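Local coordinates for uncharacterized protein (Proteus penneri, PDB 3RD4), which is of unknown function, a member of the DUF2500 family that folds as a small, curled antiparallel beta sheet, at residues Tyr38-Phe42 with Tyr61-Glu65. Numbering follows the deposited sequence.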
loop_
_atom_site.group_PDB
_atom_site.type_symbol
_atom_site.label_atom_id
_atom_site.label_comp_id
_atom_site.label_asym_id
_atom_site.label_seq_id
_atom_site.Cartn_x
_atom_site.Cartn_y
_atom_site.Cartn_z
ATOM N N TYR B 38 -14.157 -5.465 2.383
ATOM C CA TYR B 38 -14.963 -5.383 1.185
ATOM C C TYR B 38 -14.727 -4.021 0.568
ATOM O O TYR B 38 -15.390 -3.047 0.923
ATOM C CB TYR B 38 -16.413 -5.570 1.587
ATOM C CG TYR B 38 -16.607 -6.860 2.323
ATOM C CD1 TYR B 38 -16.671 -8.067 1.631
ATOM C CD2 TYR B 38 -16.720 -6.887 3.704
ATOM C CE1 TYR B 38 -16.854 -9.271 2.302
ATOM C CE2 TYR B 38 -16.902 -8.092 4.386
ATOM C CZ TYR B 38 -16.971 -9.277 3.675
ATOM O OH TYR B 38 -17.183 -10.469 4.322
ATOM N N GLN B 39 -13.776 -3.934 -0.351
ATOM C CA GLN B 39 -13.496 -2.637 -0.948
ATOM C C GLN B 39 -14.024 -2.466 -2.350
ATOM O O GLN B 39 -13.963 -3.377 -3.168
ATOM C CB GLN B 39 -11.995 -2.361 -0.965
ATOM C CG GLN B 39 -11.324 -2.870 -2.205
ATOM C CD GLN B 39 -9.935 -2.326 -2.373
ATOM O OE1 GLN B 39 -9.432 -2.257 -3.483
ATOM N NE2 GLN B 39 -9.301 -1.948 -1.274
ATOM N N VAL B 40 -14.556 -1.287 -2.620
ATOM C CA VAL B 40 -15.054 -0.985 -3.949
ATOM C C VAL B 40 -14.444 0.339 -4.384
ATOM O O VAL B 40 -14.294 1.260 -3.588
ATOM C CB VAL B 40 -16.630 -0.946 -4.015
ATOM C CG1 VAL B 40 -17.224 -0.528 -2.710
ATOM C CG2 VAL B 40 -17.075 0.013 -5.092
ATOM N N THR B 41 -14.042 0.412 -5.643
ATOM C CA THR B 41 -13.436 1.631 -6.160
ATOM C C THR B 41 -14.457 2.516 -6.887
ATOM O O THR B 41 -15.003 2.130 -7.925
ATOM C CB THR B 41 -12.280 1.296 -7.122
ATOM O OG1 THR B 41 -11.294 0.528 -6.425
ATOM C CG2 THR B 41 -11.632 2.564 -7.635
ATOM N N PHE B 42 -14.709 3.700 -6.331
ATOM C CA PHE B 42 -15.641 4.658 -6.915
ATOM C C PHE B 42 -14.869 5.734 -7.672
ATOM O O PHE B 42 -13.867 6.243 -7.169
ATOM C CB PHE B 42 -16.463 5.335 -5.824
ATOM C CG PHE B 42 -17.321 4.395 -5.041
ATOM C CD1 PHE B 42 -16.893 3.903 -3.818
ATOM C CD2 PHE B 42 -18.555 3.999 -5.526
ATOM C CE1 PHE B 42 -17.680 3.030 -3.095
ATOM C CE2 PHE B 42 -19.346 3.127 -4.808
ATOM C CZ PHE B 42 -18.908 2.642 -3.589
ATOM N N TYR B 61 -21.488 -4.118 0.073
ATOM C CA TYR B 61 -20.622 -4.681 -0.957
ATOM C C TYR B 61 -21.436 -5.619 -1.844
ATOM O O TYR B 61 -21.346 -5.579 -3.064
ATOM C CB TYR B 61 -19.486 -5.446 -0.266
ATOM C CG TYR B 61 -18.515 -6.148 -1.185
ATOM C CD1 TYR B 61 -17.458 -5.457 -1.770
ATOM C CD2 TYR B 61 -18.665 -7.506 -1.477
ATOM C CE1 TYR B 61 -16.573 -6.098 -2.633
ATOM C CE2 TYR B 61 -17.789 -8.160 -2.330
ATOM C CZ TYR B 61 -16.743 -7.452 -2.905
ATOM O OH TYR B 61 -15.861 -8.101 -3.743
ATOM N N GLN B 62 -22.244 -6.454 -1.202
ATOM C CA GLN B 62 -23.093 -7.432 -1.882
ATOM C C GLN B 62 -24.124 -6.829 -2.823
ATOM O O GLN B 62 -24.711 -7.536 -3.641
ATOM C CB GLN B 62 -23.848 -8.273 -0.852
ATOM C CG GLN B 62 -22.984 -8.973 0.186
ATOM C CD GLN B 62 -23.320 -10.442 0.318
ATOM O OE1 GLN B 62 -22.886 -11.261 -0.495
ATOM N NE2 GLN B 62 -24.108 -10.784 1.333
ATOM N N ASN B 63 -24.367 -5.533 -2.691
ATOM C CA ASN B 63 -25.360 -4.879 -3.524
ATOM C C ASN B 63 -24.787 -3.822 -4.443
ATOM O O ASN B 63 -25.534 -3.019 -5.003
ATOM C CB ASN B 63 -26.439 -4.261 -2.641
ATOM C CG ASN B 63 -27.488 -5.261 -2.243
ATOM O OD1 ASN B 63 -28.206 -5.783 -3.089
ATOM N ND2 ASN B 63 -27.581 -5.545 -0.950
ATOM N N ILE B 64 -23.468 -3.819 -4.600
ATOM C CA ILE B 64 -22.811 -2.845 -5.466
ATOM C C ILE B 64 -22.008 -3.543 -6.552
ATOM O O ILE B 64 -21.049 -4.255 -6.268
ATOM C CB ILE B 64 -21.863 -1.931 -4.666
ATOM C CG1 ILE B 64 -22.662 -1.112 -3.663
ATOM C CG2 ILE B 64 -21.107 -1.013 -5.601
ATOM C CD1 ILE B 64 -21.809 -0.435 -2.623
ATOM N N GLU B 65 -22.406 -3.347 -7.803
ATOM C CA GLU B 65 -21.691 -3.955 -8.906
ATOM C C GLU B 65 -21.003 -2.907 -9.734
ATOM O O GLU B 65 -21.387 -1.748 -9.716
ATOM C CB GLU B 65 -22.642 -4.762 -9.783
ATOM C CG GLU B 65 -22.821 -6.188 -9.300
ATOM C CD GLU B 65 -21.482 -6.887 -9.069
ATOM O OE1 GLU B 65 -20.669 -6.968 -10.016
ATOM O OE2 GLU B 65 -21.240 -7.354 -7.935
#
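Y38 sets its CB and the CD1 corner of its ring over one face of the Y61 ring, whose plane is tilted 48° from its own. CD1 of Y38 stands 3.7 Å above the Y61 plane, offset toward the rim, and CB of Y38 lies 3.5 Å from CD1 of Y61. The two side chains run nearly at right angles, an oblique aromatic pair. Y61 offers its ring to the strand because CG is anti to the backbone N (chi1 178°); in the ring's plane, its CE1 edge meets the carbonyl O of Q39. A broad tyrosine suits this place: besides taking Y38, its ring makes a cation-pi contact with K14.

Further along, the branched side chains of V40 and I64 cross about perpendicularly, their CG2 methyls 4.2 Å apart. The longer arm of I64 carries CD1 to the edge of the F42 ring, 4.3 Å from CZ, while V40 CG2 sits over one face of that ring, offset toward the rim. These apolar groups suit a buried surface that I56 and F82 extend.

No hydrogen bond joins the segments. Within 61-65, a type I turn, with I64 N bonded to Y61 O, brings Y61 and I64 to bear on strand 34-44. The contact thus packs a type I turn, following the short helix 58-61, against a five-stranded antiparallel sheet that curls enough for F42 to meet F82.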